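Local coordinates for Lmo0305 protein (Listeria monocytogenes, PDB 3PJ0) that is of unknown function but belongs to the beta-eliminating lyase family of fold type I proteins and carries covalently bound pyridoxal phosphate, at residues 55-58 against 59-62; 68-71 against 72-76; 179-182 against 183-186; 334-337 against 338-342. All coordinates share one frame; numbering follows the deposited sequence.

Interaction 1 (55-58 against 59-62); sequences TKIA and KILG
Ile57 and Leu61 meet one turn apart near the C-terminal end of helix 48-61, side by side and pointing the same way. Three main-chain hydrogen bonds carry the helix through this point: Lys59 N to Thr55 O at 3.0 Å, Ile60 N to Lys56 O at 3.1 Å and Leu61 N to Ile57 O at 2.9 Å. Gly62 then leaves the helix with a positive phi of 66°, closing it in a Schellman motif in which Gly62 N bonds to Lys59 O at 3.1 Å.

Among the apolar contacts, Ile57 has CG2 anti to its own N, and that methyl lies 3.8 Å from CD1 of Leu61, four residues on. On the flank, the CD1 methyls of Ile57 and Ile60, three residues apart, are separated by 4.2 Å, while CD1 of Ile60 also lies beside CG of Lys56, again at 4.2 Å. Leu61 continues inward onto Val202 and Val204 of the mixed sheet, and Ile57 onto Ile217.

Among the polar ends, the extended Lys56 chain takes NZ away from the helix to salt bridges with Asp250 and Glu254. Thr55 OG1 bonds back to the carbonyl oxygen of Glu51, one turn earlier.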
ATOM      1  N   THR A  55      15.245  -2.766  10.775  1.00 11.49           N
ATOM      2  CA  THR A  55      16.415  -3.319  11.539  1.00 11.85           C
ATOM      3  C   THR A  55      15.972  -3.988  12.847  1.00 11.42           C
ATOM      4  O   THR A  55      16.424  -5.072  13.187  1.00 11.22           O
ATOM      5  CB  THR A  55      17.469  -2.234  11.775  1.00 11.82           C
ATOM      6  OG1 THR A  55      17.846  -1.710  10.499  1.00 13.91           O
ATOM      7  CG2 THR A  55      18.736  -2.811  12.457  1.00 15.82           C
ATOM      8  N   LYS A  56      15.036  -3.355  13.539  1.00 12.05           N
ATOM      9  CA  LYS A  56      14.496  -3.880  14.793  1.00 11.82           C
ATOM     10  C   LYS A  56      13.759  -5.221  14.649  1.00 11.83           C
ATOM     11  O   LYS A  56      13.965  -6.150  15.445  1.00 11.17           O
ATOM     12  CB  LYS A  56      13.532  -2.863  15.371  1.00 12.58           C
ATOM     13  CG  LYS A  56      12.794  -3.304  16.611  1.00 12.75           C
ATOM     14  CD  LYS A  56      11.888  -2.198  17.101  1.00 12.96           C
ATOM     15  CE  LYS A  56      11.005  -2.652  18.205  1.00 14.06           C
ATOM     16  NZ  LYS A  56      10.329  -1.490  18.885  1.00 14.36           N
ATOM     17  N   ILE A  57      12.888  -5.318  13.653  1.00 10.74           N
ATOM     18  CA  ILE A  57      12.127  -6.547  13.452  1.00 11.00           C
ATOM     19  C   ILE A  57      13.054  -7.614  12.875  1.00 10.92           C
ATOM     20  O   ILE A  57      12.967  -8.781  13.251  1.00 11.32           O
ATOM     21  CB  ILE A  57      10.885  -6.317  12.559  1.00 10.57           C
ATOM     22  CG1 ILE A  57      10.001  -5.206  13.182  1.00 11.57           C
ATOM     23  CG2 ILE A  57      10.110  -7.628  12.386  1.00  9.98           C
ATOM     24  CD1 ILE A  57       9.471  -5.519  14.575  1.00 12.74           C
ATOM     25  N   ALA A  58      13.990  -7.224  12.016  1.00 11.24           N
ATOM     26  CA  ALA A  58      14.947  -8.202  11.509  1.00 11.82           C
ATOM     27  C   ALA A  58      15.707  -8.838  12.683  1.00 12.69           C
ATOM     28  O   ALA A  58      15.867 -10.044  12.713  1.00 12.93           O
ATOM     29  CB  ALA A  58      15.924  -7.587  10.472  1.00 11.08           C
ATOM     30  N   LYS A  59      16.147  -8.034  13.650  1.00 13.18           N
ATOM     31  CA  LYS A  59      16.865  -8.563  14.822  1.00 14.26           C
ATOM     32  C   LYS A  59      15.977  -9.507  15.677  1.00 13.56           C
ATOM     33  O   LYS A  59      16.419 -10.577  16.116  1.00 12.26           O
ATOM     34  CB  LYS A  59      17.419  -7.416  15.660  1.00 14.82           C
ATOM     35  CG  LYS A  59      18.210  -7.840  16.875  1.00 18.72           C
ATOM     36  CD  LYS A  59      18.830  -6.637  17.530  1.00 21.24           C
ATOM     37  CE  LYS A  59      19.753  -7.011  18.664  1.00 25.28           C
ATOM     38  NZ  LYS A  59      20.287  -5.781  19.321  1.00 29.52           N
ATOM     39  N   ILE A  60      14.718  -9.116  15.881  1.00 12.99           N
ATOM     40  CA  ILE A  60      13.748  -9.952  16.621  1.00 12.68           C
ATOM     41  C   ILE A  60      13.478 -11.309  15.923  1.00 11.74           C
ATOM     42  O   ILE A  60      13.324 -12.332  16.570  1.00 10.77           O
ATOM     43  CB  ILE A  60      12.423  -9.188  16.824  1.00 12.48           C
ATOM     44  CG1 ILE A  60      12.591  -8.137  17.934  1.00 15.11           C
ATOM     45  CG2 ILE A  60      11.310 -10.132  17.206  1.00 14.75           C
ATOM     46  CD1 ILE A  60      11.518  -7.052  17.918  1.00 14.50           C
ATOM     47  N   LEU A  61      13.491 -11.303  14.601  1.00 11.32           N
ATOM     48  CA  LEU A  61      13.303 -12.522  13.831  1.00 11.20           C
ATOM     49  C   LEU A  61      14.588 -13.275  13.519  1.00 11.25           C
ATOM     50  O   LEU A  61      14.544 -14.380  12.942  1.00 10.12           O
ATOM     51  CB  LEU A  61      12.574 -12.206  12.540  1.00 10.68           C
ATOM     52  CG  LEU A  61      11.223 -11.472  12.670  1.00 10.97           C
ATOM     53  CD1 LEU A  61      10.673 -11.171  11.286  1.00 11.77           C
ATOM     54  CD2 LEU A  61      10.271 -12.336  13.512  1.00 10.98           C
ATOM     55  N   GLY A  62      15.730 -12.726  13.938  1.00 11.33           N
ATOM     56  CA  GLY A  62      17.036 -13.375  13.711  1.00 12.25           C
ATOM     57  C   GLY A  62      17.460 -13.473  12.250  1.00 12.03           C
ATOM     58  O   GLY A  62      18.150 -14.410  11.858  1.00 12.96           O
TER

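Interaction 2 (68-71 against 72-76); sequences FFPS and GTMAQ
Met74 has CG anti to its own N (chi1 -173°), and with an extended chi2 this carries the selenium to the edge of the Phe69 ring and next to Pro70; the bend at chi3 turns only the terminal methyl, CE, 4.0 Å from Pro70 CG. In the conformer described, Ser71 has chi1 at 72°, OG between its own N and carbonyl carbon, and the hydroxyl reaches forward to the first turn of helix 72-87.

Two groups of that turn meet the Phe69 ring from different directions. The methyl CB of Ala75 sits over one face in a CH-pi contact, 3.9 Å from the ring centroid and displaced toward the CD2 side. Selenium SE of Met74, a selenomethionine, lies in the ring plane at the edge, 3.7 Å from CD1, a Met-aromatic contact. The same selenium is 3.9 Å from CG of Pro70.

In that copy Ser71 is the N-cap of the helix: its OG accepts from Met74 N at 3.1 Å in a nearly straight bond (168°), and its O accepts from Ala75 N, also at 3.1 Å. The cofactor phosphate is bound here, where Gly72 N and Thr73 OG1 each hydrogen-bond to a phosphate oxygen of the modified lysine at position 208. At the subunit interface the same OG also bonds to Gly236 O of the second subunit, whose Leu239 packs on Pro70 in its modelled conformer.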
ATOM      1  N   PHE A  68       9.822  -3.421   5.023  1.00 10.82           N
ATOM      2  CA  PHE A  68       8.463  -3.122   5.408  1.00 10.25           C
ATOM      3  C   PHE A  68       7.564  -3.017   4.169  1.00 11.20           C
ATOM      4  O   PHE A  68       7.817  -2.206   3.255  1.00 10.75           O
ATOM      5  CB  PHE A  68       8.385  -1.845   6.264  1.00 11.10           C
ATOM      6  CG  PHE A  68       7.012  -1.603   6.830  1.00 11.49           C
ATOM      7  CD1 PHE A  68       6.658  -2.152   8.040  1.00 13.83           C
ATOM      8  CD2 PHE A  68       6.064  -0.858   6.125  1.00 11.47           C
ATOM      9  CE1 PHE A  68       5.387  -1.949   8.579  1.00 11.43           C
ATOM     10  CE2 PHE A  68       4.790  -0.662   6.633  1.00 12.27           C
ATOM     11  CZ  PHE A  68       4.440  -1.219   7.867  1.00 10.58           C
ATOM     12  N   PHE A  69       6.495  -3.815   4.165  1.00 10.77           N
ATOM     13  CA  PHE A  69       5.519  -3.869   3.079  1.00 10.29           C
ATOM     14  C   PHE A  69       4.118  -3.384   3.465  1.00 10.13           C
ATOM     15  O   PHE A  69       3.694  -3.603   4.577  1.00 10.69           O
ATOM     16  CB  PHE A  69       5.353  -5.327   2.626  1.00 10.49           C
ATOM     17  CG  PHE A  69       6.332  -5.775   1.548  1.00 10.95           C
ATOM     18  CD1 PHE A  69       6.069  -5.513   0.206  1.00  9.45           C
ATOM     19  CD2 PHE A  69       7.487  -6.488   1.875  1.00 10.13           C
ATOM     20  CE1 PHE A  69       6.956  -5.936  -0.788  1.00 11.00           C
ATOM     21  CE2 PHE A  69       8.370  -6.959   0.844  1.00 11.25           C
ATOM     22  CZ  PHE A  69       8.105  -6.659  -0.461  1.00 10.71           C
ATOM     23  N   PRO A  70       3.397  -2.738   2.533  0.67 10.21           N
ATOM     24  CA  PRO A  70       2.032  -2.350   2.889  0.67  9.86           C
ATOM     25  C   PRO A  70       1.143  -3.553   3.226  0.67  9.71           C
ATOM     26  O   PRO A  70       0.197  -3.419   4.002  0.67  9.95           O
ATOM     27  CB  PRO A  70       1.525  -1.639   1.632  0.67 10.39           C
ATOM     28  CG  PRO A  70       2.472  -2.036   0.521  0.67  9.90           C
ATOM     29  CD  PRO A  70       3.768  -2.291   1.170  0.67 10.16           C
ATOM     30  N   SER A  71       1.425  -4.711   2.635  1.00  9.35           N
ATOM     31  CA  SER A  71       0.630  -5.903   2.875  1.00  9.58           C
ATOM     32  C   SER A  71       1.407  -7.201   2.748  1.00 10.13           C
ATOM     33  O   SER A  71       2.432  -7.289   2.038  1.00  9.51           O
ATOM     34  CB  SER A  71      -0.523  -5.953   1.857  1.00  9.95           C
ATOM     35  OG  SER A  71      -0.034  -6.266   0.579  1.00 10.79           O
ATOM     36  N   GLY A  72       0.894  -8.208   3.452  1.00  8.99           N
ATOM     37  CA  GLY A  72       1.378  -9.562   3.346  1.00  9.52           C
ATOM     38  C   GLY A  72       1.026 -10.169   1.996  1.00  9.47           C
ATOM     39  O   GLY A  72       1.769 -11.006   1.512  1.00  9.52           O
ATOM     40  N   THR A  73      -0.121  -9.789   1.420  1.00  9.92           N
ATOM     41  CA  THR A  73      -0.510 -10.273   0.099  1.00 10.02           C
ATOM     42  C   THR A  73       0.605  -9.967  -0.916  1.00  9.18           C
ATOM     43  O   THR A  73       1.059 -10.844  -1.635  1.00  9.78           O
ATOM     44  CB  THR A  73      -1.858  -9.700  -0.331  1.00 11.20           C
ATOM     45  OG1 THR A  73      -2.872 -10.173   0.572  1.00 10.52           O
ATOM     46  CG2 THR A  73      -2.224 -10.135  -1.791  1.00 10.52           C
HETATM   47  N   MSE A  74       1.055  -8.726  -0.968  1.00  8.81           N
HETATM   48  CA  MSE A  74       2.185  -8.351  -1.820  1.00  9.67           C
HETATM   49  C   MSE A  74       3.472  -9.101  -1.432  1.00  9.00           C
HETATM   50  O   MSE A  74       4.181  -9.689  -2.271  1.00  9.09           O
HETATM   51  CB  MSE A  74       2.467  -6.841  -1.632  1.00  9.23           C
HETATM   52  CG  MSE A  74       3.473  -6.314  -2.573  1.00 11.42           C
HETATM   53 SE   MSE A  74       3.641  -4.411  -2.403  0.75  9.37          SE
HETATM   54  CE  MSE A  74       1.838  -3.882  -2.973  1.00  8.25           C
ATOM     55  N   ALA A  75       3.784  -9.080  -0.144  1.00  8.99           N
ATOM     56  CA  ALA A  75       5.081  -9.593   0.336  1.00  9.27           C
ATOM     57  C   ALA A  75       5.326 -11.071   0.069  1.00  9.29           C
ATOM     58  O   ALA A  75       6.437 -11.446  -0.335  1.00  9.69           O
ATOM     59  CB  ALA A  75       5.255  -9.283   1.804  1.00  8.86           C
ATOM     60  N   GLN A  76       4.290 -11.898   0.241  1.00  9.24           N
ATOM     61  CA  GLN A  76       4.433 -13.366   0.108  1.00  9.10           C
ATOM     62  C   GLN A  76       4.474 -13.848  -1.344  1.00  9.38           C
ATOM     63  O   GLN A  76       5.251 -14.739  -1.651  1.00  8.98           O
ATOM     64  CB  GLN A  76       3.397 -14.095   0.929  1.00  8.37           C
ATOM     65  CG  GLN A  76       3.579 -13.865   2.403  1.00  7.73           C
ATOM     66  CD  GLN A  76       2.954 -14.966   3.223  1.00  9.10           C
ATOM     67  OE1 GLN A  76       3.657 -15.731   3.895  1.00  9.65           O
ATOM     68  NE2 GLN A  76       1.629 -15.098   3.131  1.00  8.67           N
TER

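Interaction 3 (179-182 against 183-186); sequences ARLW and EITP
Glu183 folds back over Arg180, and its side chain can be followed outward from the backbone. CB lies 3.6 Å from Arg180 O. The chain then bends at chi2 (91°), turning the carboxylate back along the preceding residues and bringing CD to Arg180 CA. OE2 rests against the aliphatic part of the arginine, 3.5 Å from Arg180 CG, well short of a salt bridge since Arg180 NE is 4.9 Å away. OE1 lies against the Arg180 backbone, 3.2 Å from Arg180 C, and takes a bond from a water at 2.7 Å; this water also donates to Ala179 O at 2.6 Å, tying the carboxylate to the start of the loop.

Beyond the glutamate, Ile184 N bonds to Leu181 O at 3.1 Å from well above the carbonyl plane, and the CD1 methyls of Leu181 and Ile184 meet at 4.0 Å, their side chains crossing at about a right angle. A second water joins Trp182 O to Thr185 OG1.

The guanidinium of Arg180 leads elsewhere: NH1 bonds to O3 of the cofactor-bearing lysine at position 208. This turn between strand 173-178 and helix 185-188 therefore forms part of the pyridoxal phosphate site of a fold type I protein.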
ATOM      1  N   ALA A 179       1.825 -14.566   9.681  1.00  7.56           N
ATOM      2  CA  ALA A 179       0.806 -13.571   9.946  1.00  8.49           C
ATOM      3  C   ALA A 179       0.445 -13.554  11.443  1.00  9.18           C
ATOM      4  O   ALA A 179       0.159 -12.485  12.020  1.00  9.60           O
ATOM      5  CB  ALA A 179      -0.448 -13.870   9.115  1.00  7.92           C
ATOM      6  N   ARG A 180       0.436 -14.744  12.051  1.00  8.90           N
ATOM      7  CA  ARG A 180       0.118 -14.917  13.485  1.00  9.53           C
ATOM      8  C   ARG A 180       1.281 -15.535  14.251  1.00  9.52           C
ATOM      9  O   ARG A 180       1.101 -16.313  15.190  1.00  9.64           O
ATOM     10  CB  ARG A 180      -1.144 -15.768  13.642  1.00  9.29           C
ATOM     11  CG  ARG A 180      -2.422 -15.074  13.130  1.00 10.80           C
ATOM     12  CD  ARG A 180      -3.649 -15.996  13.048  1.00 10.13           C
ATOM     13  NE  ARG A 180      -4.783 -15.216  12.534  1.00 12.25           N
ATOM     14  CZ  ARG A 180      -4.990 -14.931  11.249  1.00 10.86           C
ATOM     15  NH1 ARG A 180      -4.185 -15.393  10.290  1.00 10.98           N
ATOM     16  NH2 ARG A 180      -6.028 -14.188  10.905  1.00 12.63           N
ATOM     17  N   LEU A 181       2.507 -15.200  13.842  1.00  9.61           N
ATOM     18  CA  LEU A 181       3.677 -15.738  14.552  1.00  9.24           C
ATOM     19  C   LEU A 181       3.760 -15.369  16.036  1.00  8.94           C
ATOM     20  O   LEU A 181       4.105 -16.209  16.876  1.00 10.20           O
ATOM     21  CB  LEU A 181       4.972 -15.253  13.895  1.00  8.27           C
ATOM     22  CG  LEU A 181       6.279 -15.687  14.579  1.00  8.92           C
ATOM     23  CD1 LEU A 181       6.458 -17.243  14.566  1.00  9.35           C
ATOM     24  CD2 LEU A 181       7.438 -14.972  13.872  1.00  9.41           C
ATOM     25  N   TRP A 182       3.498 -14.119  16.353  1.00  8.30           N
ATOM     26  CA  TRP A 182       3.659 -13.617  17.707  1.00  9.16           C
ATOM     27  C   TRP A 182       2.788 -14.411  18.691  1.00  9.40           C
ATOM     28  O   TRP A 182       3.183 -14.690  19.816  1.00  9.77           O
ATOM     29  CB  TRP A 182       3.289 -12.137  17.785  1.00  9.60           C
ATOM     30  CG  TRP A 182       3.850 -11.278  16.639  1.00  9.33           C
ATOM     31  CD1 TRP A 182       3.109 -10.638  15.691  1.00 12.66           C
ATOM     32  CD2 TRP A 182       5.219 -10.984  16.330  1.00  9.67           C
ATOM     33  NE1 TRP A 182       3.917  -9.941  14.829  1.00 12.56           N
ATOM     34  CE2 TRP A 182       5.218 -10.151  15.180  1.00 11.68           C
ATOM     35  CE3 TRP A 182       6.446 -11.345  16.894  1.00  9.12           C
ATOM     36  CZ2 TRP A 182       6.404  -9.679  14.581  1.00 11.62           C
ATOM     37  CZ3 TRP A 182       7.612 -10.871  16.308  1.00 12.30           C
ATOM     38  CH2 TRP A 182       7.576 -10.033  15.168  1.00 11.11           C
ATOM     39  N   GLU A 183       1.613 -14.795  18.213  1.00  9.36           N
ATOM     40  CA  GLU A 183       0.640 -15.513  19.013  1.00  9.79           C
ATOM     41  C   GLU A 183       1.010 -16.951  19.383  1.00 10.28           C
ATOM     42  O   GLU A 183       0.383 -17.515  20.293  1.00  9.60           O
ATOM     43  CB  GLU A 183      -0.703 -15.558  18.263  1.00  9.65           C
ATOM     44  CG  GLU A 183      -1.368 -14.230  18.007  1.00 11.47           C
ATOM     45  CD  GLU A 183      -1.021 -13.551  16.693  1.00 12.00           C
ATOM     46  OE1 GLU A 183       0.167 -13.386  16.384  1.00 10.52           O
ATOM     47  OE2 GLU A 183      -1.976 -13.114  16.002  1.00 11.07           O
ATOM     48  N   ILE A 184       1.969 -17.560  18.672  1.00 10.43           N
ATOM     49  CA  ILE A 184       2.340 -18.968  18.920  1.00 11.28           C
ATOM     50  C   ILE A 184       3.591 -19.203  19.796  1.00 11.09           C
ATOM     51  O   ILE A 184       3.841 -20.321  20.234  1.00 11.34           O
ATOM     52  CB  ILE A 184       2.481 -19.765  17.586  1.00 11.87           C
ATOM     53  CG1 ILE A 184       3.747 -19.383  16.791  1.00 13.00           C
ATOM     54  CG2 ILE A 184       1.238 -19.602  16.732  1.00 12.72           C
ATOM     55  CD1 ILE A 184       3.948 -20.162  15.528  1.00 12.10           C
ATOM     56  N   THR A 185       4.357 -18.167  20.095  1.00 11.57           N
ATOM     57  CA  THR A 185       5.566 -18.374  20.914  1.00 12.05           C
ATOM     58  C   THR A 185       5.238 -18.918  22.313  1.00 13.06           C
ATOM     59  O   THR A 185       5.955 -19.767  22.818  1.00 13.83           O
ATOM     60  CB  THR A 185       6.486 -17.140  20.952  1.00 12.32           C
ATOM     61  OG1 THR A 185       5.863 -16.070  21.659  1.00 13.58           O
ATOM     62  CG2 THR A 185       6.827 -16.687  19.541  1.00 10.37           C
ATOM     63  N   PRO A 186       4.109 -18.487  22.926  1.00 13.41           N
ATOM     64  CA  PRO A 186       3.818 -19.081  24.269  1.00 13.00           C
ATOM     65  C   PRO A 186       3.627 -20.616  24.273  1.00 12.68           C
ATOM     66  O   PRO A 186       4.216 -21.319  25.120  1.00 12.82           O
ATOM     67  CB  PRO A 186       2.532 -18.363  24.706  1.00 13.66           C
ATOM     68  CG  PRO A 186       2.539 -17.066  23.919  1.00 14.19           C
ATOM     69  CD  PRO A 186       3.170 -17.404  22.581  1.00 12.91           C
TER
HETATM   70  O   HOH W   1       0.254 -11.487  14.466  1.00 17.63           O
HETATM   71  O   HOH W   2       5.585 -13.656  20.929  1.00 20.64           O

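Interaction 4 (334-337 against 338-342); sequences VSVG and DAFAE
Val336 and Phe340 make the side-chain contact of the turn just after strand 329-335, one before and one after Gly337 in the sequence. Asp338 comes first after the glycine. Its first side-chain bond points away from the preceding segment, though CB still touches Gly337, and both carboxylate oxygens are engaged elsewhere: OD2 in a salt bridge with Arg256, OD1 in a salt bridge with Lys259 and a hydrogen bond with Tyr263.

Ala339 follows the bend, its backbone bonded to Gly19. At Phe340 the chain comes back to Val336. With CG anti to the backbone N (chi1 -179°), the CB methylene is what meets Val336, and the ring leads away from it; Val336 CG1 lies 3.8 Å from Phe340 CB, and the two side chains run at a slant to one another. Ala266 of helix 260-275 touches both Val336 and Phe340. Phe340 N is bridged to Gly337 N by a water that accepts from both, at 2.9 Å from each nitrogen.

At Ala341 a second water donates to Gly337 O at 2.5 Å and accepts a weak bond from Ala341 N. Further support comes from inside the turn itself, where Glu342 N bonds to Ala339 O at 3.0 Å.

No direct hydrogen bond links 334-337 to 338-342. The residues 338-342 have helical backbone angles without the regular bonds of a helix, and the two waters stand in for direct bonds to Gly337. The turn is thus joined by one apolar contact and bridging water, with the Asp338 carboxylate tying it to the neighbouring basic side chains.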
ATOM      1  N   VAL A 334     -12.956 -17.241  17.104  1.00 12.15           N
ATOM      2  CA  VAL A 334     -12.624 -16.306  18.169  1.00 12.82           C
ATOM      3  C   VAL A 334     -11.117 -16.068  18.184  1.00 12.17           C
ATOM      4  O   VAL A 334     -10.346 -17.046  18.123  1.00 12.64           O
ATOM      5  CB  VAL A 334     -12.931 -16.870  19.583  0.57 13.54           C
ATOM      6  CG1 VAL A 334     -12.678 -15.769  20.646  0.57 13.99           C
ATOM      7  CG2 VAL A 334     -14.336 -17.427  19.676  0.57 13.99           C
ATOM      8  N   SER A 335     -10.698 -14.799  18.161  1.00 11.25           N
ATOM      9  CA  SER A 335      -9.289 -14.438  18.340  0.75 10.78           C
ATOM     10  C   SER A 335      -9.231 -13.515  19.549  1.00 11.14           C
ATOM     11  O   SER A 335      -9.721 -12.399  19.493  1.00 12.53           O
ATOM     12  CB  SER A 335      -8.670 -13.764  17.108  0.75 10.38           C
ATOM     13  OG  SER A 335      -8.732 -14.611  15.973  0.75  8.09           O
ATOM     14  N   VAL A 336      -8.634 -13.983  20.641  1.00 10.95           N
ATOM     15  CA  VAL A 336      -8.561 -13.206  21.885  1.00 11.65           C
ATOM     16  C   VAL A 336      -7.553 -12.068  21.766  1.00 12.02           C
ATOM     17  O   VAL A 336      -6.459 -12.226  21.199  1.00 13.07           O
ATOM     18  CB  VAL A 336      -8.254 -14.088  23.112  1.00 12.18           C
ATOM     19  CG1 VAL A 336      -8.093 -13.239  24.397  1.00  9.94           C
ATOM     20  CG2 VAL A 336      -9.369 -15.087  23.338  1.00 13.24           C
ATOM     21  N   GLY A 337      -7.939 -10.919  22.295  1.00 11.68           N
ATOM     22  CA  GLY A 337      -7.131  -9.712  22.285  1.00 12.09           C
ATOM     23  C   GLY A 337      -7.445  -8.906  23.525  1.00 11.90           C
ATOM     24  O   GLY A 337      -7.834  -9.477  24.562  1.00 12.18           O
ATOM     25  N   ASP A 338      -7.328  -7.581  23.433  1.00 12.82           N
ATOM     26  CA  ASP A 338      -7.540  -6.721  24.628  1.00 13.34           C
ATOM     27  C   ASP A 338      -9.003  -6.630  25.086  1.00 13.30           C
ATOM     28  O   ASP A 338      -9.274  -6.356  26.256  1.00 13.47           O
ATOM     29  CB  ASP A 338      -7.033  -5.280  24.413  1.00 13.67           C
ATOM     30  CG  ASP A 338      -5.518  -5.138  24.413  1.00 15.45           C
ATOM     31  OD1 ASP A 338      -4.761  -6.073  24.748  1.00 19.84           O
ATOM     32  OD2 ASP A 338      -5.078  -4.040  24.042  1.00 18.80           O
ATOM     33  N   ALA A 339      -9.952  -6.837  24.176  1.00 12.36           N
ATOM     34  CA  ALA A 339     -11.374  -6.736  24.544  1.00 11.95           C
ATOM     35  C   ALA A 339     -11.775  -7.758  25.619  1.00 11.70           C
ATOM     36  O   ALA A 339     -12.530  -7.440  26.538  1.00 12.57           O
ATOM     37  CB  ALA A 339     -12.271  -6.905  23.294  1.00 10.92           C
ATOM     38  N   PHE A 340     -11.234  -8.964  25.537  1.00 11.44           N
ATOM     39  CA  PHE A 340     -11.620 -10.016  26.499  1.00 13.15           C
ATOM     40  C   PHE A 340     -11.452  -9.598  27.971  1.00 13.96           C
ATOM     41  O   PHE A 340     -12.347  -9.821  28.785  1.00 14.42           O
ATOM     42  CB  PHE A 340     -10.899 -11.342  26.223  1.00 12.01           C
ATOM     43  CG  PHE A 340     -11.300 -12.440  27.172  1.00 15.51           C
ATOM     44  CD1 PHE A 340     -12.508 -13.101  27.013  1.00 16.95           C
ATOM     45  CD2 PHE A 340     -10.494 -12.780  28.249  1.00 21.29           C
ATOM     46  CE1 PHE A 340     -12.912 -14.090  27.922  1.00 21.08           C
ATOM     47  CE2 PHE A 340     -10.896 -13.779  29.175  1.00 21.82           C
ATOM     48  CZ  PHE A 340     -12.092 -14.433  29.000  1.00 21.92           C
ATOM     49  N   ALA A 341     -10.339  -8.934  28.276  1.00 15.30           N
ATOM     50  CA  ALA A 341     -10.040  -8.547  29.650  1.00 17.27           C
ATOM     51  C   ALA A 341     -10.949  -7.440  30.178  1.00 18.68           C
ATOM     52  O   ALA A 341     -10.978  -7.217  31.389  1.00 18.70           O
ATOM     53  CB  ALA A 341      -8.570  -8.153  29.800  1.00 17.86           C
ATOM     54  N   GLU A 342     -11.680  -6.757  29.299  1.00 18.79           N
ATOM     55  CA  GLU A 342     -12.600  -5.713  29.716  1.00 20.22           C
ATOM     56  C   GLU A 342     -13.987  -6.244  30.078  1.00 20.87           C
ATOM     57  O   GLU A 342     -14.833  -5.485  30.576  1.00 21.04           O
ATOM     58  CB  GLU A 342     -12.750  -4.630  28.622  1.00 20.77           C
ATOM     59  CG  GLU A 342     -11.478  -3.917  28.229  1.00 23.43           C
ATOM     60  CD  GLU A 342     -10.762  -3.238  29.400  1.00 27.84           C
ATOM     61  OE1 GLU A 342     -11.407  -2.516  30.188  1.00 29.85           O
ATOM     62  OE2 GLU A 342      -9.532  -3.424  29.514  1.00 31.88           O
TER
HETATM   63  O   HOH W   3     -10.629 -10.097  22.940  1.00  9.58           O
HETATM   64  O   HOH W   4      -7.589  -9.492  27.089  1.00 22.92           O

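In the fold
Following the chain from the N terminus, the four contacts come in series; none nests in or crosses another, and each spans a continuous stretch. Interaction 1 ends helix 48-61, and interaction 2 follows where strand 65-69, at the edge of the mixed sheet, passes into helix 72-87. Interaction 3 comes after strand 173-178 of the same sheet and touches interaction 1, Ile60 and Leu61 packing on Trp182 and Leu181. Interactions 2 and 3 lie about 18 Å apart between centres, yet both reach the modified lysine. Interaction 4 leaves the four-stranded antiparallel sheet, its nearest atoms about 5 Å from interaction 3, with Asn290 contacting both.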